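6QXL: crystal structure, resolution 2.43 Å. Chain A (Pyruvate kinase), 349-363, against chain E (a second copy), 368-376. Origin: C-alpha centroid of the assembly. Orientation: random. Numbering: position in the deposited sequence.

Chain A 349-363: SHRLGQTFDRCDESI
Chain E (368-376) MYTANHFPG

Three direct hydrogen bonds join the stretches. The shortest runs from E:Tyr369 OH to A:His350 O (2.6 Å); a water 2.9 Å from both E:Tyr369 OH and A:His350 ND1 bridges the same two residues. A:Phe356 N donates almost linearly to E:His373 O (3.0 Å, 173°), and A:Gly353 N donates to E:His373 NE2 (3.2 Å, 145°). The imidazole can accept there because its other nitrogen, E:His373 ND1, donates to E:Tyr369 O (2.8 Å) one helical turn back, fixing the ring at chi1 m, chi2 88°.

Chain A runs as a loop through a type II turn, A:Arg351 to A:Gln354, closed by A:Gln354 N to A:Arg351 O (3.1 Å); A:Gly353 takes phi/psi 83/-10, a positive phi that favours glycine. A:Thr355 to A:Phe356 is extended, A:Arg358 is the N-cap, and a helix starts at A:Cys359. Chain E arrives as a helix, and E:Phe374 lies in the loop that follows (phi/psi -103/95). CA atoms of A:Thr355 and E:His373 lie 5.3 Å apart, those of A:Phe356 and E:Phe374 5.0 Å, and those of A:Ser362 and E:Thr370 6.4 Å.

A:Phe356 (m, chi2 -11°) points toward chain E and is buried. E:His373 CB sits over one face of its ring, 3.6 Å from the centroid; the imidazole plane is nearly parallel (18°) but slid aside, with centroids 5.3 Å apart. The edge of the A:Phe356 ring meets the face of E:Tyr369 (t, chi2 82°) in an offset pair, centroids 6.0 Å apart, and A:Leu352 CD1 packs on E:Tyr369 CE1 (4.0 Å).

E:Phe374 (t, chi2 34°) lies against the helix start, A:Arg358 C over one face, 4.0 Å from E:Phe374 CZ. Small A:Ser362 (m) fits beside E:Phe374: A:Ser362 OG donates to A:Arg358 O (3.1 Å) and lies 3.5 Å from E:Phe374 CB. Together the stretches bury 609 Å².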

# COMPACT_ATOMS: atom_id res chain seq x y z
N SER A 349 6.11 -1.38 -9.72
CA SER A 349 6.48 -1.76 -8.36
C SER A 349 7.87 -2.45 -8.27
O SER A 349 8.39 -2.68 -7.19
CB SER A 349 5.42 -2.68 -7.76
OG SER A 349 5.40 -3.95 -8.44
N HIS A 350 8.45 -2.80 -9.43
CA HIS A 350 9.81 -3.31 -9.54
C HIS A 350 10.08 -4.62 -8.80
O HIS A 350 11.20 -4.87 -8.34
CB HIS A 350 10.88 -2.26 -9.22
CG HIS A 350 10.87 -1.09 -10.16
ND1 HIS A 350 11.48 -1.08 -11.40
CD2 HIS A 350 10.22 0.08 -10.04
CE1 HIS A 350 11.22 0.06 -11.98
NE2 HIS A 350 10.49 0.81 -11.19
N ARG A 351 9.03 -5.44 -8.71
CA ARG A 351 9.10 -6.74 -8.05
C ARG A 351 9.66 -6.68 -6.62
O ARG A 351 10.35 -7.60 -6.18
CB ARG A 351 9.89 -7.71 -8.94
CG ARG A 351 9.24 -7.90 -10.32
CD ARG A 351 10.01 -8.87 -11.19
NE ARG A 351 9.24 -9.30 -12.36
CZ ARG A 351 9.66 -10.15 -13.28
NH1 ARG A 351 10.89 -10.69 -13.20
NH2 ARG A 351 8.87 -10.50 -14.29
N LEU A 352 9.33 -5.59 -5.90
CA LEU A 352 9.73 -5.42 -4.51
C LEU A 352 9.28 -6.59 -3.65
O LEU A 352 8.17 -7.10 -3.82
CB LEU A 352 9.20 -4.12 -3.90
CG LEU A 352 10.23 -3.02 -3.65
CD1 LEU A 352 11.00 -2.57 -4.88
CD2 LEU A 352 9.50 -1.81 -3.07
N GLY A 353 10.17 -7.01 -2.75
CA GLY A 353 9.91 -8.14 -1.87
C GLY A 353 10.17 -9.50 -2.47
O GLY A 353 10.16 -10.48 -1.74
N GLN A 354 10.41 -9.59 -3.78
CA GLN A 354 10.58 -10.89 -4.43
C GLN A 354 12.03 -11.36 -4.40
O GLN A 354 12.93 -10.61 -4.01
CB GLN A 354 10.04 -10.85 -5.86
CG GLN A 354 8.52 -10.69 -5.91
CD GLN A 354 8.01 -10.57 -7.33
OE1 GLN A 354 8.53 -11.19 -8.25
NE2 GLN A 354 7.00 -9.71 -7.51
N THR A 355 12.25 -12.60 -4.81
CA THR A 355 13.56 -13.21 -4.82
C THR A 355 13.99 -13.43 -6.27
O THR A 355 13.29 -14.03 -7.05
CB THR A 355 13.52 -14.55 -4.06
OG1 THR A 355 13.26 -14.30 -2.68
CG2 THR A 355 14.83 -15.33 -4.20
N PHE A 356 15.17 -12.94 -6.61
CA PHE A 356 15.72 -13.13 -7.95
C PHE A 356 16.52 -14.43 -8.00
O PHE A 356 17.05 -14.90 -6.98
CB PHE A 356 16.60 -11.95 -8.37
CG PHE A 356 15.89 -10.61 -8.32
CD1 PHE A 356 14.47 -10.52 -8.13
CD2 PHE A 356 16.63 -9.43 -8.50
CE1 PHE A 356 13.84 -9.28 -8.09
CE2 PHE A 356 15.98 -8.19 -8.46
CZ PHE A 356 14.59 -8.11 -8.28
N ASP A 357 16.60 -15.01 -9.18
CA ASP A 357 17.21 -16.33 -9.36
C ASP A 357 18.63 -16.21 -9.94
O ASP A 357 19.52 -16.90 -9.51
CB ASP A 357 16.36 -17.18 -10.27
CG ASP A 357 15.08 -17.61 -9.64
OD1 ASP A 357 15.28 -18.27 -8.61
OD2 ASP A 357 13.95 -17.62 -10.26
N ARG A 358 18.80 -15.34 -10.93
CA ARG A 358 20.00 -15.31 -11.70
C ARG A 358 20.66 -13.96 -11.63
O ARG A 358 20.05 -12.99 -11.22
CB ARG A 358 19.69 -15.59 -13.18
CG ARG A 358 18.94 -16.89 -13.44
CD ARG A 358 18.26 -16.87 -14.77
NE ARG A 358 19.10 -16.65 -15.90
CZ ARG A 358 20.04 -17.41 -16.48
NH1 ARG A 358 20.69 -16.96 -17.55
NH2 ARG A 358 20.34 -18.59 -15.95
N CYS A 359 21.90 -13.92 -12.09
CA CYS A 359 22.67 -12.72 -12.11
C CYS A 359 22.26 -11.79 -13.25
O CYS A 359 22.16 -10.56 -13.07
CB CYS A 359 24.17 -13.06 -12.22
SG CYS A 359 25.28 -11.68 -12.64
N ASP A 360 22.05 -12.35 -14.44
CA ASP A 360 21.68 -11.50 -15.60
C ASP A 360 20.28 -10.95 -15.42
O ASP A 360 20.04 -9.78 -15.77
CB ASP A 360 21.87 -12.22 -16.95
CG ASP A 360 21.26 -13.62 -16.99
OD1 ASP A 360 20.65 -14.08 -15.96
OD2 ASP A 360 21.41 -14.23 -18.07
N GLU A 361 19.38 -11.77 -14.85
CA GLU A 361 18.07 -11.29 -14.40
C GLU A 361 18.25 -10.04 -13.52
O GLU A 361 17.58 -9.03 -13.74
CB GLU A 361 17.31 -12.38 -13.65
CG GLU A 361 15.79 -12.19 -13.55
CD GLU A 361 15.07 -13.24 -12.76
OE1 GLU A 361 15.56 -14.39 -12.72
OE2 GLU A 361 13.97 -12.90 -12.24
N SER A 362 19.17 -10.11 -12.57
CA SER A 362 19.39 -9.01 -11.62
C SER A 362 19.83 -7.71 -12.27
O SER A 362 19.36 -6.64 -11.87
CB SER A 362 20.39 -9.41 -10.54
OG SER A 362 19.76 -10.30 -9.64
N ILE A 363 20.70 -7.80 -13.26
CA ILE A 363 21.16 -6.60 -13.94
C ILE A 363 20.04 -5.99 -14.76
O ILE A 363 19.90 -4.76 -14.83
CB ILE A 363 22.37 -6.89 -14.86
CG1 ILE A 363 23.57 -7.41 -14.07
CG2 ILE A 363 22.78 -5.64 -15.63
CD1 ILE A 363 24.28 -6.34 -13.26
N MET E 368 21.84 -1.35 -3.72
CA MET E 368 21.03 -1.77 -2.56
C MET E 368 19.78 -2.51 -3.00
O MET E 368 19.46 -3.55 -2.43
CB MET E 368 20.69 -0.59 -1.69
CG MET E 368 21.91 0.07 -1.09
SD MET E 368 23.10 -1.08 -0.34
CE MET E 368 22.23 -1.58 1.13
N TYR E 369 19.12 -2.00 -4.05
CA TYR E 369 18.02 -2.74 -4.66
C TYR E 369 18.44 -4.15 -5.07
O TYR E 369 17.79 -5.13 -4.72
CB TYR E 369 17.48 -1.99 -5.86
CG TYR E 369 16.47 -2.76 -6.69
CD1 TYR E 369 15.13 -2.82 -6.32
CD2 TYR E 369 16.86 -3.40 -7.87
CE1 TYR E 369 14.21 -3.48 -7.10
CE2 TYR E 369 15.94 -4.07 -8.65
CZ TYR E 369 14.62 -4.11 -8.27
OH TYR E 369 13.72 -4.77 -9.06
N THR E 370 19.54 -4.25 -5.79
CA THR E 370 19.97 -5.55 -6.26
C THR E 370 20.30 -6.49 -5.11
O THR E 370 19.86 -7.64 -5.09
CB THR E 370 21.18 -5.41 -7.20
OG1 THR E 370 20.80 -4.57 -8.30
CG2 THR E 370 21.61 -6.76 -7.73
N ALA E 371 21.06 -5.99 -4.14
CA ALA E 371 21.48 -6.82 -3.00
C ALA E 371 20.31 -7.28 -2.15
O ALA E 371 20.27 -8.42 -1.71
CB ALA E 371 22.49 -6.08 -2.14
N ASN E 372 19.34 -6.40 -1.94
CA ASN E 372 18.17 -6.77 -1.16
C ASN E 372 17.28 -7.80 -1.83
O ASN E 372 16.46 -8.38 -1.16
CB ASN E 372 17.33 -5.54 -0.78
CG ASN E 372 17.84 -4.86 0.48
OD1 ASN E 372 18.88 -5.21 1.04
ND2 ASN E 372 17.09 -3.88 0.93
N HIS E 373 17.42 -8.02 -3.14
CA HIS E 373 16.56 -8.99 -3.84
C HIS E 373 17.25 -10.24 -4.35
O HIS E 373 16.57 -11.23 -4.54
CB HIS E 373 15.82 -8.29 -4.95
CG HIS E 373 14.85 -7.27 -4.46
ND1 HIS E 373 15.20 -5.96 -4.22
CD2 HIS E 373 13.54 -7.36 -4.14
CE1 HIS E 373 14.15 -5.29 -3.79
NE2 HIS E 373 13.12 -6.12 -3.73
N PHE E 374 18.56 -10.20 -4.59
CA PHE E 374 19.31 -11.38 -5.00
C PHE E 374 20.07 -11.87 -3.77
O PHE E 374 21.15 -11.39 -3.48
CB PHE E 374 20.21 -11.04 -6.21
CG PHE E 374 20.99 -12.23 -6.82
CD1 PHE E 374 20.46 -13.53 -6.87
CD2 PHE E 374 22.25 -12.01 -7.40
CE1 PHE E 374 21.19 -14.57 -7.45
CE2 PHE E 374 22.94 -13.06 -8.01
CZ PHE E 374 22.41 -14.33 -8.02
N PRO E 375 19.50 -12.83 -3.02
CA PRO E 375 20.09 -13.20 -1.72
C PRO E 375 21.44 -13.92 -1.82
O PRO E 375 22.16 -14.01 -0.82
CB PRO E 375 19.05 -14.13 -1.14
CG PRO E 375 18.53 -14.86 -2.35
CD PRO E 375 18.49 -13.82 -3.45
N GLY E 376 21.80 -14.41 -3.02
CA GLY E 376 23.14 -14.90 -3.26
C GLY E 376 24.24 -13.87 -3.02
O GLY E 376 25.41 -14.25 -2.80
O HOH W 1 13.04 -3.56 -11.55
O HOH W 2 13.75 -10.42 -1.27